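PDB 5A29: exopolygalacturonate lyase from Vibrio vulnificus, which probably cleaves polygalacturonate, the backbone of pectin, by a metal-assisted beta-elimination of the kind used by family 2 polysaccharide lyases. Local coordinates for residues Glu27-Arg32 and Phe488-Ala493; Leu127-Gly132 and Leu141-Pro146; Ile342-Ala347 and Glu357-Ala362. One frame throughout, in Å; residues are numbered along the deposited sequence.

Contact 1: Glu27-Arg32 and Phe488-Ala493; sequences EQDAMR and FARAAA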
ATOM      1  N   GLU A  27     -32.808   9.148  -2.772  1.00 16.60           N
ATOM      2  CA  GLU A  27     -32.900   8.283  -1.618  1.00 16.92           C
ATOM      3  C   GLU A  27     -31.825   7.173  -1.733  1.00 15.53           C
ATOM      4  O   GLU A  27     -31.324   6.714  -0.725  1.00 19.12           O
ATOM      5  CB  GLU A  27     -34.299   7.599  -1.726  1.00 21.23           C
ATOM      6  CG  GLU A  27     -34.574   6.770  -0.521  1.00 25.68           C
ATOM      7  CD  GLU A  27     -36.013   6.276  -0.557  1.00 34.10           C
ATOM      8  OE1 GLU A  27     -36.700   6.439  -1.608  1.00 34.01           O
ATOM      9  OE2 GLU A  27     -36.401   5.702   0.469  1.00 37.65           O
ATOM     10  N   GLN A  28     -31.576   6.679  -2.929  1.00 15.71           N
ATOM     11  CA  GLN A  28     -30.514   5.631  -3.077  1.00 17.29           C
ATOM     12  C   GLN A  28     -29.154   6.141  -2.661  1.00 20.05           C
ATOM     13  O   GLN A  28     -28.353   5.410  -2.037  1.00 16.71           O
ATOM     14  CB  GLN A  28     -30.413   5.133  -4.518  1.00 24.41           C
ATOM     15  CG  GLN A  28     -31.507   4.120  -4.860  1.00 26.57           C
ATOM     16  CD  GLN A  28     -32.815   4.813  -5.134  1.00 38.43           C
ATOM     17  OE1 GLN A  28     -32.847   5.942  -5.647  1.00 38.86           O
ATOM     18  NE2 GLN A  28     -33.918   4.163  -4.777  1.00 45.44           N
ATOM     19  N   ASP A  29     -28.825   7.372  -3.060  1.00 16.78           N
ATOM     20  CA  ASP A  29     -27.547   7.973  -2.548  1.00 16.75           C
ATOM     21  C   ASP A  29     -27.483   8.052  -1.060  1.00 18.68           C
ATOM     22  O   ASP A  29     -26.447   7.729  -0.419  1.00 17.39           O
ATOM     23  CB  ASP A  29     -27.366   9.417  -3.130  1.00 17.26           C
ATOM     24  CG  ASP A  29     -27.405   9.444  -4.591  1.00 22.32           C
ATOM     25  OD1 ASP A  29     -26.730   8.593  -5.300  1.00 19.86           O
ATOM     26  OD2 ASP A  29     -28.001  10.439  -5.125  1.00 21.62           O
ATOM     27  N   ALA A  30     -28.579   8.485  -0.431  1.00 14.83           N
ATOM     28  CA  ALA A  30     -28.633   8.539   1.025  1.00 15.75           C
ATOM     29  C   ALA A  30     -28.460   7.158   1.653  1.00 17.40           C
ATOM     30  O   ALA A  30     -27.875   7.039   2.723  1.00 17.85           O
ATOM     31  CB  ALA A  30     -29.986   9.155   1.514  1.00 19.25           C
ATOM     32  N   MET A  31     -29.043   6.135   1.026  1.00 17.60           N
ATOM     33  CA  MET A  31     -29.000   4.817   1.663  1.00 19.10           C
ATOM     34  C   MET A  31     -27.554   4.293   1.685  1.00 17.76           C
ATOM     35  O   MET A  31     -27.168   3.540   2.619  1.00 17.91           O
ATOM     36  CB  MET A  31     -29.852   3.821   0.880  1.00 21.37           C
ATOM     37  CG  MET A  31     -31.367   3.976   1.143  1.00 28.41           C
ATOM     38  SD  MET A  31     -32.244   3.061  -0.168  1.00 40.87           S
ATOM     39  CE  MET A  31     -31.698   1.373   0.203  1.00 44.77           C
ATOM     40  N   ARG A  32     -26.733   4.711   0.723  1.00 15.96           N
ATOM     41  CA  ARG A  32     -25.324   4.269   0.737  1.00 16.27           C
ATOM     42  C   ARG A  32     -24.623   4.981   1.871  1.00 17.37           C
ATOM     43  O   ARG A  32     -23.789   4.369   2.615  1.00 18.94           O
ATOM     44  CB  ARG A  32     -24.606   4.591  -0.577  1.00 16.13           C
ATOM     45  CG  ARG A  32     -25.142   3.817  -1.760  1.00 15.19           C
ATOM     46  CD  ARG A  32     -24.179   3.841  -2.948  1.00 17.78           C
ATOM     47  NE  ARG A  32     -23.953   5.257  -3.394  1.00 17.79           N
ATOM     48  CZ  ARG A  32     -24.790   5.933  -4.227  1.00 18.03           C
ATOM     49  NH1 ARG A  32     -25.814   5.333  -4.881  1.00 17.93           N
ATOM     50  NH2 ARG A  32     -24.490   7.197  -4.542  1.00 17.84           N
ATOM     51  N   PHE A 488     -22.769   5.752 -13.863  1.00 20.15           N
ATOM     52  CA  PHE A 488     -22.034   4.491 -13.767  1.00 17.61           C
ATOM     53  C   PHE A 488     -21.547   4.213 -12.342  1.00 18.30           C
ATOM     54  O   PHE A 488     -21.726   3.088 -11.826  1.00 19.77           O
ATOM     55  CB  PHE A 488     -20.848   4.535 -14.756  1.00 18.06           C
ATOM     56  CG  PHE A 488     -19.940   3.317 -14.683  1.00 16.84           C
ATOM     57  CD1 PHE A 488     -20.294   2.158 -15.321  1.00 17.36           C
ATOM     58  CD2 PHE A 488     -18.681   3.420 -14.032  1.00 17.37           C
ATOM     59  CE1 PHE A 488     -19.450   1.038 -15.327  1.00 18.82           C
ATOM     60  CE2 PHE A 488     -17.827   2.300 -13.996  1.00 18.36           C
ATOM     61  CZ  PHE A 488     -18.203   1.116 -14.645  1.00 17.66           C
ATOM     62  N   ALA A 489     -20.962   5.225 -11.692  1.00 16.71           N
ATOM     63  CA  ALA A 489     -20.423   5.006 -10.367  1.00 19.12           C
ATOM     64  C   ALA A 489     -21.568   4.752  -9.365  1.00 18.12           C
ATOM     65  O   ALA A 489     -21.426   3.970  -8.445  1.00 16.67           O
ATOM     66  CB  ALA A 489     -19.654   6.229  -9.930  1.00 16.80           C
ATOM     67  N   ARG A 490     -22.651   5.483  -9.485  1.00 16.60           N
ATOM     68  CA  ARG A 490     -23.801   5.277  -8.573  1.00 20.81           C
ATOM     69  C   ARG A 490     -24.332   3.832  -8.684  1.00 19.60           C
ATOM     70  O   ARG A 490     -24.569   3.181  -7.641  1.00 22.23           O
ATOM     71  CB  ARG A 490     -24.974   6.241  -8.948  1.00 20.48           C
ATOM     72  CG  ARG A 490     -24.766   7.631  -8.406  1.00 21.85           C
ATOM     73  CD  ARG A 490     -25.835   8.548  -9.047  1.00 24.67           C
ATOM     74  NE  ARG A 490     -26.315   9.536  -8.118  1.00 25.97           N
ATOM     75  CZ  ARG A 490     -26.679  10.782  -8.457  1.00 27.33           C
ATOM     76  NH1 ARG A 490     -26.581  11.207  -9.718  1.00 24.35           N
ATOM     77  NH2 ARG A 490     -27.138  11.607  -7.522  1.00 28.11           N
ATOM     78  N   ALA A 491     -24.502   3.333  -9.906  1.00 19.28           N
ATOM     79  CA  ALA A 491     -24.978   1.979 -10.084  1.00 20.86           C
ATOM     80  C   ALA A 491     -23.984   0.964  -9.494  1.00 22.22           C
ATOM     81  O   ALA A 491     -24.364  -0.007  -8.803  1.00 19.63           O
ATOM     82  CB  ALA A 491     -25.175   1.700 -11.557  1.00 21.37           C
ATOM     83  N   ALA A 492     -22.697   1.179  -9.793  1.00 20.17           N
ATOM     84  CA  ALA A 492     -21.646   0.341  -9.199  1.00 20.84           C
ATOM     85  C   ALA A 492     -21.640   0.406  -7.686  1.00 18.88           C
ATOM     86  O   ALA A 492     -21.403  -0.645  -7.052  1.00 19.84           O
ATOM     87  CB  ALA A 492     -20.270   0.737  -9.723  1.00 19.78           C
ATOM     88  N   ALA A 493     -21.748   1.616  -7.096  1.00 15.90           N
ATOM     89  CA  ALA A 493     -21.720   1.753  -5.621  1.00 16.97           C
ATOM     90  C   ALA A 493     -22.926   0.981  -5.002  1.00 18.87           C
ATOM     91  O   ALA A 493     -22.791   0.392  -3.936  1.00 18.24           O
ATOM     92  CB  ALA A 493     -21.804   3.215  -5.211  1.00 17.00           C
TER

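Contact 2: Leu127-Gly132 and Leu141-Pro146; sequences LFYWGG and LELEGP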
ATOM      1  N   LEU A 127       9.085   6.292  17.978  1.00 23.81           N
ATOM      2  CA  LEU A 127       8.397   5.248  17.178  1.00 26.30           C
ATOM      3  C   LEU A 127       7.066   4.838  17.838  1.00 28.51           C
ATOM      4  O   LEU A 127       7.013   4.538  19.039  1.00 25.88           O
ATOM      5  CB  LEU A 127       9.258   4.003  17.014  1.00 24.10           C
ATOM      6  CG  LEU A 127      10.521   4.142  16.109  1.00 24.58           C
ATOM      7  CD1 LEU A 127      11.329   2.854  16.128  1.00 25.27           C
ATOM      8  CD2 LEU A 127      10.116   4.593  14.702  1.00 23.84           C
ATOM      9  N   PHE A 128       6.012   4.721  17.030  1.00 29.61           N
ATOM     10  CA  PHE A 128       4.744   4.204  17.542  1.00 25.51           C
ATOM     11  C   PHE A 128       4.850   2.738  17.827  1.00 20.45           C
ATOM     12  O   PHE A 128       5.431   1.930  17.021  1.00 25.38           O
ATOM     13  CB  PHE A 128       3.584   4.422  16.509  1.00 25.14           C
ATOM     14  CG  PHE A 128       3.305   5.853  16.182  1.00 27.14           C
ATOM     15  CD1 PHE A 128       3.921   6.898  16.867  1.00 28.58           C
ATOM     16  CD2 PHE A 128       2.347   6.176  15.203  1.00 29.70           C
ATOM     17  CE1 PHE A 128       3.646   8.218  16.549  1.00 25.38           C
ATOM     18  CE2 PHE A 128       2.054   7.494  14.884  1.00 29.54           C
ATOM     19  CZ  PHE A 128       2.702   8.531  15.569  1.00 31.07           C
ATOM     20  N   TYR A 129       4.089   2.293  18.831  1.00 22.97           N
ATOM     21  CA  TYR A 129       3.860   0.854  18.995  1.00 23.95           C
ATOM     22  C   TYR A 129       2.740   0.330  18.089  1.00 26.89           C
ATOM     23  O   TYR A 129       1.575   0.257  18.508  1.00 25.00           O
ATOM     24  CB  TYR A 129       3.533   0.477  20.445  1.00 28.28           C
ATOM     25  CG  TYR A 129       4.689   0.828  21.429  1.00 31.71           C
ATOM     26  CD1 TYR A 129       5.948   0.242  21.269  1.00 30.73           C
ATOM     27  CD2 TYR A 129       4.488   1.714  22.509  1.00 35.96           C
ATOM     28  CE1 TYR A 129       7.005   0.548  22.149  1.00 31.01           C
ATOM     29  CE2 TYR A 129       5.543   2.029  23.404  1.00 32.26           C
ATOM     30  CZ  TYR A 129       6.780   1.421  23.212  1.00 37.60           C
ATOM     31  OH  TYR A 129       7.840   1.665  24.058  1.00 39.70           O
ATOM     32  N   TRP A 130       3.108  -0.140  16.904  1.00 23.42           N
ATOM     33  CA  TRP A 130       2.138  -0.552  15.869  1.00 24.10           C
ATOM     34  C   TRP A 130       2.915  -1.306  14.788  1.00 24.99           C
ATOM     35  O   TRP A 130       4.142  -1.542  14.930  1.00 23.31           O
ATOM     36  CB  TRP A 130       1.400   0.687  15.287  1.00 18.72           C
ATOM     37  CG  TRP A 130       2.270   1.584  14.410  1.00 18.31           C
ATOM     38  CD1 TRP A 130       3.640   1.469  14.190  1.00 20.48           C
ATOM     39  CD2 TRP A 130       1.849   2.718  13.669  1.00 20.31           C
ATOM     40  NE1 TRP A 130       4.048   2.437  13.291  1.00 21.64           N
ATOM     41  CE2 TRP A 130       2.996   3.255  13.009  1.00 19.42           C
ATOM     42  CE3 TRP A 130       0.608   3.343  13.475  1.00 20.78           C
ATOM     43  CZ2 TRP A 130       2.922   4.353  12.170  1.00 23.51           C
ATOM     44  CZ3 TRP A 130       0.551   4.469  12.671  1.00 24.11           C
ATOM     45  CH2 TRP A 130       1.697   4.955  12.013  1.00 24.20           C
ATOM     46  N   GLY A 131       2.218  -1.743  13.735  1.00 23.68           N
ATOM     47  CA  GLY A 131       2.900  -2.291  12.562  1.00 18.23           C
ATOM     48  C   GLY A 131       2.943  -3.799  12.562  1.00 21.18           C
ATOM     49  O   GLY A 131       2.174  -4.481  13.262  1.00 22.82           O
ATOM     50  N   GLY A 132       3.810  -4.324  11.720  1.00 17.70           N
ATOM     51  CA  GLY A 132       3.816  -5.758  11.399  1.00 17.53           C
ATOM     52  C   GLY A 132       4.163  -6.700  12.556  1.00 19.56           C
ATOM     53  O   GLY A 132       3.800  -7.892  12.511  1.00 22.34           O
ATOM     54  N   LEU A 141      -4.083  -3.251  27.719  1.00 29.72           N
ATOM     55  CA  LEU A 141      -3.196  -2.114  27.344  1.00 32.34           C
ATOM     56  C   LEU A 141      -1.697  -2.438  27.419  1.00 31.18           C
ATOM     57  O   LEU A 141      -0.876  -1.562  27.246  1.00 35.02           O
ATOM     58  CB  LEU A 141      -3.497  -0.818  28.084  1.00 33.71           C
ATOM     59  CG  LEU A 141      -4.974  -0.440  28.191  1.00 40.00           C
ATOM     60  CD1 LEU A 141      -5.030   0.848  28.977  1.00 37.69           C
ATOM     61  CD2 LEU A 141      -5.646  -0.274  26.819  1.00 35.79           C
ATOM     62  N   GLU A 142      -1.353  -3.703  27.611  1.00 30.58           N
ATOM     63  CA  GLU A 142       0.041  -4.141  27.535  1.00 35.44           C
ATOM     64  C   GLU A 142       0.458  -4.160  26.054  1.00 39.08           C
ATOM     65  O   GLU A 142      -0.393  -4.411  25.174  1.00 28.84           O
ATOM     66  CB  GLU A 142       0.129  -5.550  28.098  1.00 37.42           C
ATOM     67  CG  GLU A 142      -0.105  -5.598  29.613  1.00 47.68           C
ATOM     68  CD  GLU A 142      -0.482  -6.990  30.090  1.00 70.42           C
ATOM     69  OE1 GLU A 142      -1.217  -7.728  29.363  1.00 67.80           O
ATOM     70  OE2 GLU A 142      -0.046  -7.348  31.205  1.00 77.78           O
ATOM     71  N   LEU A 143       1.756  -3.961  25.775  1.00 37.62           N
ATOM     72  CA  LEU A 143       2.299  -4.215  24.428  1.00 35.79           C
ATOM     73  C   LEU A 143       2.340  -5.672  24.104  1.00 37.29           C
ATOM     74  O   LEU A 143       2.606  -6.502  25.000  1.00 38.71           O
ATOM     75  CB  LEU A 143       3.708  -3.638  24.282  1.00 30.77           C
ATOM     76  CG  LEU A 143       3.715  -2.179  24.683  1.00 31.74           C
ATOM     77  CD1 LEU A 143       5.137  -1.671  24.501  1.00 33.17           C
ATOM     78  CD2 LEU A 143       2.685  -1.329  23.917  1.00 31.30           C
ATOM     79  N   GLU A 144       2.086  -6.004  22.835  1.00 29.97           N
ATOM     80  CA  GLU A 144       2.172  -7.379  22.399  1.00 28.56           C
ATOM     81  C   GLU A 144       3.199  -7.515  21.298  1.00 27.93           C
ATOM     82  O   GLU A 144       3.340  -6.606  20.485  1.00 29.23           O
ATOM     83  CB  GLU A 144       0.791  -7.873  21.882  1.00 29.31           C
ATOM     84  CG  GLU A 144      -0.299  -7.855  22.982  1.00 30.45           C
ATOM     85  CD  GLU A 144      -0.129  -9.005  23.978  1.00 32.74           C
ATOM     86  OE1 GLU A 144       0.534 -10.036  23.641  1.00 32.91           O
ATOM     87  OE2 GLU A 144      -0.726  -8.899  25.070  1.00 35.20           O
ATOM     88  N   GLY A 145       3.860  -8.674  21.250  1.00 33.11           N
ATOM     89  CA  GLY A 145       4.885  -8.995  20.237  1.00 30.95           C
ATOM     90  C   GLY A 145       4.484 -10.333  19.656  1.00 35.07           C
ATOM     91  O   GLY A 145       4.790 -11.373  20.236  1.00 33.59           O
ATOM     92  N   PRO A 146       3.759 -10.333  18.525  1.00 28.47           N
ATOM     93  CA  PRO A 146       3.240 -11.577  17.925  1.00 28.04           C
ATOM     94  C   PRO A 146       4.354 -12.539  17.530  1.00 30.29           C
ATOM     95  O   PRO A 146       4.134 -13.770  17.406  1.00 31.44           O
ATOM     96  CB  PRO A 146       2.516 -11.090  16.647  1.00 31.88           C
ATOM     97  CG  PRO A 146       3.029  -9.686  16.423  1.00 29.44           C
ATOM     98  CD  PRO A 146       3.341  -9.124  17.785  1.00 28.86           C
TER

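Contact 3: Ile342-Ala347 and Glu357-Ala362; sequences IELHLA and EQVVDA. With SRT (S,R meso-tartaric acid), chain D.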
ATOM      1  N   ILE A 342       1.664   6.969  -4.732  1.00 16.34           N
ATOM      2  CA  ILE A 342       2.359   7.891  -3.846  1.00 16.60           C
ATOM      3  C   ILE A 342       3.017   9.034  -4.686  1.00 17.50           C
ATOM      4  O   ILE A 342       2.940  10.229  -4.330  1.00 19.34           O
ATOM      5  CB  ILE A 342       3.430   7.119  -3.046  1.00 21.04           C
ATOM      6  CG1 ILE A 342       2.704   6.236  -2.017  1.00 21.29           C
ATOM      7  CG2 ILE A 342       4.413   8.070  -2.330  1.00 23.72           C
ATOM      8  CD1 ILE A 342       1.843   6.988  -1.010  1.00 19.13           C
ATOM      9  N   GLU A 343       3.713   8.687  -5.767  1.00 18.51           N
ATOM     10  CA  GLU A 343       4.495   9.712  -6.492  1.00 18.81           C
ATOM     11  C   GLU A 343       3.545  10.660  -7.180  1.00 19.20           C
ATOM     12  O   GLU A 343       3.807  11.882  -7.266  1.00 17.47           O
ATOM     13  CB  GLU A 343       5.449   9.079  -7.513  1.00 18.53           C
ATOM     14  CG  GLU A 343       6.584   8.395  -6.738  1.00 21.79           C
ATOM     15  CD  GLU A 343       7.787   7.967  -7.614  1.00 27.63           C
ATOM     16  OE1 GLU A 343       7.747   8.146  -8.866  1.00 27.02           O
ATOM     17  OE2 GLU A 343       8.762   7.406  -7.011  1.00 29.12           O
ATOM     18  N   LEU A 344       2.442  10.133  -7.719  1.00 17.10           N
ATOM     19  CA  LEU A 344       1.431  11.029  -8.286  1.00 17.57           C
ATOM     20  C   LEU A 344       0.814  11.943  -7.253  1.00 19.30           C
ATOM     21  O   LEU A 344       0.469  13.094  -7.577  1.00 20.65           O
ATOM     22  CB  LEU A 344       0.295  10.242  -9.018  1.00 16.05           C
ATOM     23  CG  LEU A 344       0.864   9.553 -10.336  1.00 17.58           C
ATOM     24  CD1 LEU A 344      -0.103   8.448 -10.835  1.00 17.38           C
ATOM     25  CD2 LEU A 344       1.134  10.552 -11.467  1.00 17.86           C
ATOM     26  N   HIS A 345       0.553  11.425  -6.064  1.00 17.82           N
ATOM     27  CA  HIS A 345      -0.002  12.255  -4.997  1.00 18.91           C
ATOM     28  C   HIS A 345       0.992  13.400  -4.619  1.00 21.41           C
ATOM     29  O   HIS A 345       0.603  14.555  -4.450  1.00 18.50           O
ATOM     30  CB  HIS A 345      -0.284  11.350  -3.765  1.00 18.53           C
ATOM     31  CG  HIS A 345      -0.607  12.116  -2.535  1.00 21.08           C
ATOM     32  ND1 HIS A 345      -1.696  12.945  -2.454  1.00 21.21           N
ATOM     33  CD2 HIS A 345       0.052  12.236  -1.351  1.00 21.70           C
ATOM     34  CE1 HIS A 345      -1.737  13.499  -1.247  1.00 23.34           C
ATOM     35  NE2 HIS A 345      -0.696  13.065  -0.552  1.00 22.90           N
ATOM     36  N   LEU A 346       2.265  13.076  -4.522  1.00 16.58           N
ATOM     37  CA  LEU A 346       3.307  14.078  -4.212  1.00 19.38           C
ATOM     38  C   LEU A 346       3.496  15.064  -5.367  1.00 21.70           C
ATOM     39  O   LEU A 346       3.655  16.290  -5.141  1.00 24.56           O
ATOM     40  CB  LEU A 346       4.644  13.355  -3.951  1.00 19.27           C
ATOM     41  CG  LEU A 346       4.725  12.492  -2.712  1.00 20.96           C
ATOM     42  CD1 LEU A 346       6.094  11.810  -2.622  1.00 22.37           C
ATOM     43  CD2 LEU A 346       4.386  13.218  -1.395  1.00 21.29           C
ATOM     44  N   ALA A 347       3.399  14.591  -6.604  1.00 19.19           N
ATOM     45  CA  ALA A 347       3.532  15.515  -7.720  1.00 20.58           C
ATOM     46  C   ALA A 347       2.439  16.587  -7.648  1.00 25.69           C
ATOM     47  O   ALA A 347       2.691  17.770  -7.976  1.00 23.54           O
ATOM     48  CB  ALA A 347       3.425  14.814  -9.065  1.00 17.97           C
ATOM     49  N   GLU A 357       6.444  13.919 -14.600  1.00 22.48           N
ATOM     50  CA  GLU A 357       6.948  13.326 -15.857  1.00 23.89           C
ATOM     51  C   GLU A 357       7.659  12.001 -15.591  1.00 22.65           C
ATOM     52  O   GLU A 357       7.535  11.097 -16.373  1.00 25.51           O
ATOM     53  CB  GLU A 357       7.914  14.291 -16.573  1.00 29.86           C
ATOM     54  CG  GLU A 357       7.113  15.371 -17.267  1.00 43.90           C
ATOM     55  CD  GLU A 357       7.919  16.582 -17.655  1.00 61.66           C
ATOM     56  OE1 GLU A 357       8.894  16.921 -16.933  1.00 66.06           O
ATOM     57  OE2 GLU A 357       7.542  17.200 -18.677  1.00 71.47           O
ATOM     58  N   GLN A 358       8.406  11.898 -14.506  1.00 20.99           N
ATOM     59  CA  GLN A 358       9.081  10.623 -14.266  1.00 24.28           C
ATOM     60  C   GLN A 358       8.138   9.460 -13.967  1.00 25.11           C
ATOM     61  O   GLN A 358       8.355   8.351 -14.457  1.00 24.04           O
ATOM     62  CB  GLN A 358      10.095  10.793 -13.195  1.00 29.96           C
ATOM     63  CG  GLN A 358      11.144  11.752 -13.752  1.00 37.11           C
ATOM     64  CD  GLN A 358      12.363  11.765 -12.895  1.00 52.04           C
ATOM     65  OE1 GLN A 358      12.335  12.265 -11.775  1.00 55.34           O
ATOM     66  NE2 GLN A 358      13.422  11.132 -13.381  1.00 56.38           N
ATOM     67  N   VAL A 359       7.041   9.744 -13.266  1.00 22.44           N
ATOM     68  CA  VAL A 359       6.021   8.696 -13.056  1.00 21.36           C
ATOM     69  C   VAL A 359       5.403   8.301 -14.351  1.00 19.79           C
ATOM     70  O   VAL A 359       5.225   7.110 -14.582  1.00 22.93           O
ATOM     71  CB  VAL A 359       4.788   9.102 -12.191  1.00 29.05           C
ATOM     72  CG1 VAL A 359       3.991   7.806 -11.884  1.00 29.45           C
ATOM     73  CG2 VAL A 359       5.200   9.721 -10.924  1.00 27.45           C
ATOM     74  N   VAL A 360       4.967   9.271 -15.167  1.00 17.28           N
ATOM     75  CA  VAL A 360       4.306   8.986 -16.393  1.00 18.53           C
ATOM     76  C   VAL A 360       5.214   8.163 -17.304  1.00 21.29           C
ATOM     77  O   VAL A 360       4.775   7.197 -17.980  1.00 18.94           O
ATOM     78  CB  VAL A 360       3.866  10.277 -17.091  1.00 22.09           C
ATOM     79  CG1 VAL A 360       3.470  10.049 -18.556  1.00 24.17           C
ATOM     80  CG2 VAL A 360       2.816  10.969 -16.241  1.00 25.09           C
ATOM     81  N   ASP A 361       6.479   8.573 -17.354  1.00 19.65           N
ATOM     82  CA  ASP A 361       7.445   7.849 -18.203  1.00 23.25           C
ATOM     83  C   ASP A 361       7.638   6.408 -17.756  1.00 23.01           C
ATOM     84  O   ASP A 361       7.642   5.486 -18.604  1.00 21.00           O
ATOM     85  CB  ASP A 361       8.769   8.612 -18.223  1.00 28.77           C
ATOM     86  CG  ASP A 361       8.746   9.746 -19.294  1.00 45.99           C
ATOM     87  OD1 ASP A 361       7.708   9.879 -20.021  1.00 51.98           O
ATOM     88  OD2 ASP A 361       9.721  10.534 -19.394  1.00 50.92           O
ATOM     89  N   ALA A 362       7.666   6.212 -16.439  1.00 21.25           N
ATOM     90  CA  ALA A 362       7.814   4.880 -15.898  1.00 23.37           C
ATOM     91  C   ALA A 362       6.605   4.003 -16.266  1.00 22.28           C
ATOM     92  O   ALA A 362       6.793   2.814 -16.632  1.00 20.94           O
ATOM     93  CB  ALA A 362       8.008   4.933 -14.369  1.00 22.38           C
TER
HETATM   94  O1  SRT D1568      10.069   1.734  -8.073  0.60 45.19           O
HETATM   95  O11 SRT D1568      11.119   2.183  -9.923  0.60 21.27           O
HETATM   96  C1  SRT D1568      10.296   2.485  -9.048  0.60 33.05           C
HETATM   97  C2  SRT D1568       9.594   3.827  -8.987  0.60 34.08           C
HETATM   98  O2  SRT D1568      10.664   4.673  -8.751  0.60 36.11           O
HETATM   99  C3  SRT D1568       8.792   4.427 -10.166  0.60 35.92           C
HETATM  100  O3  SRT D1568       8.912   3.702 -11.366  0.60 41.05           O
HETATM  101  C4  SRT D1568       7.303   4.641  -9.952  0.60 39.75           C
HETATM  102  O4  SRT D1568       6.910   5.724 -10.465  0.60 39.59           O
HETATM  103  O41 SRT D1568       6.577   3.810  -9.295  0.60 21.87           O

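Contact 1: Glu27-Arg32 and Phe488-Ala493
D29 takes hold of R490 through a side-on, two-pronged salt bridge that ties helix 27-46 to helix 484-500. R490 NE gives an almost straight bond (172°) to the syn lone pair of D29 OD1 at 3.0 Å, within the guanidinium plane. R490 NH2 reaches D29 OD2 at 2.8 Å on the syn side too, but tilted a little from the carboxylate plane. Carboxylate and guanidinium are thus nearly coplanar. R32, one turn after D29, adds a third donor: its NH2 lies 2.7 Å from D29 OD1, on the anti side and tilted out of the carboxylate plane. OD1 is therefore gripped by two arginines, and the D29 carboxylate draws both guanidinium groups in.

The first two torsions of R32 bring its CD against A493 CB, a tight 3.3 Å that supplies the apolar part of the interface. The bend at chi3 (-60°) then turns the guanidinium back toward D29 and sets one face of the group over R490 CA.

Second partners fix these groups. D29 OD2 also accepts from the backbone N of T26, and R32 NH1 pairs with D494 in a further salt bridge.

The axes of segments 27-32 and 488-493 cross at 51° and come no nearer than 10.8 Å, a gap bridged by long side chains. Helix 521-532 closes one part of the junction, L532 touching D29 and R32 while L525 and L528 meet A493; A489 and A492 pack instead on helix 467-480, on another side of helix 484-500.

Contact 2: Leu127-Gly132 and Leu141-Pro146
Y129 makes the first touch with the second segment, presenting one face of its ring to L143. The leucine methyl CD1 sits over the middle of the ring, 3.6 Å from its centroid and only 6° off the ring normal, a clear CH-pi contact. Its nearest ring atoms include Y129 CZ, at 3.7 Å. The second methyl, CD2, hangs past the rim at the CB end of the phenol, 3.8 Å from Y129 CD2, so CD1 alone caps the face. L143 manages this with chi2 at 180°, which stretches CD1 straight out as the leading atom. Behind the contact, Y129 also meets the ring of Y199, whose hydroxyl bonds to the carbonyl of F128, and the backbone of Y129 is hydrogen-bonded to F121.

W130 turns the other way into the protein, where F128 CD2 lies over one face of the indole, and the rings of H153 and Y176 join the cluster.

L143 and E144 form an edge strand of a four-stranded antiparallel sheet, in which strand 135-137 is their hairpin partner; E144 pairs through the backbone with F135. The loop 127-132 leads into that hairpin, and the parts that touch, 129-132 and 143-146, run within 9° of parallel without any hydrogen bond between them.

G131 takes a positive phi, a conformation glycine reaches easily, and its carbonyl accepts from N83. At G132 the two segments brush once more, its O lying 4.4 Å from P146 CG, while its backbone bonds to E154 and H550. E154 is a manganese ligand and the next residue, H133, is another, which puts this end of the loop at the edge of the metal site.

Contact 3: Ile342-Ala347 and Glu357-Ala362
E343 and V359 mark the nearest approach of segments 342-347 and 357-362, with their CA atoms 6.8 Å apart. Their helices, 331-349 and 353-370, follow one another in the chain and run in roughly opposite directions, a helical hairpin. V359 is wedged between E343 and L344: its CG2 packs 3.5 Å from E343 CB and 3.6 Å from E343 OE1. The other methyl, CG1, swings anti to the backbone N (chi1 -170°) and meets L344 CG at 3.9 Å. L344 in turn leans on helix 417-426, through A423 and L426.

A bound meso-tartaric acid extends the contact. E343 OE1 stands 3.0 Å from O4 of the tartrate carboxylate, and A362 CB lies 3.4 Å from its O3. The other oxygen, E343 OE2, is held by K271 in a salt bridge and by N339, whose ND2 also bonds to the tartrate.

Two carboxylates this close would normally repel each other. The arrangement is consistent with the charge of K271, and perhaps a proton between the two acids, paying for the approach, while the valine and alanine give the pocket an apolar wall.

Overall arrangement
Contact 1 joins the N-terminal helix to one near the C-terminal end, bringing distant parts of the chain together, and both other contacts fall within the loop it closes. Contact 2 comes first, at the edge strand of the four-stranded sheet, and contact 3 follows. Their centres are well separated: about 39 Å between contacts 1 and 2, 31 Å between 1 and 3, and 33 Å between 2 and 3, the last pair lying on opposite sides of the chain's centre. None touches another. Contacts 1 and 3 pack helix on helix, in keeping with the alpha/alpha toroid known for this family, whereas contact 2 joins loop to strand near the manganese. Contact 3 lines a separate tartrate pocket.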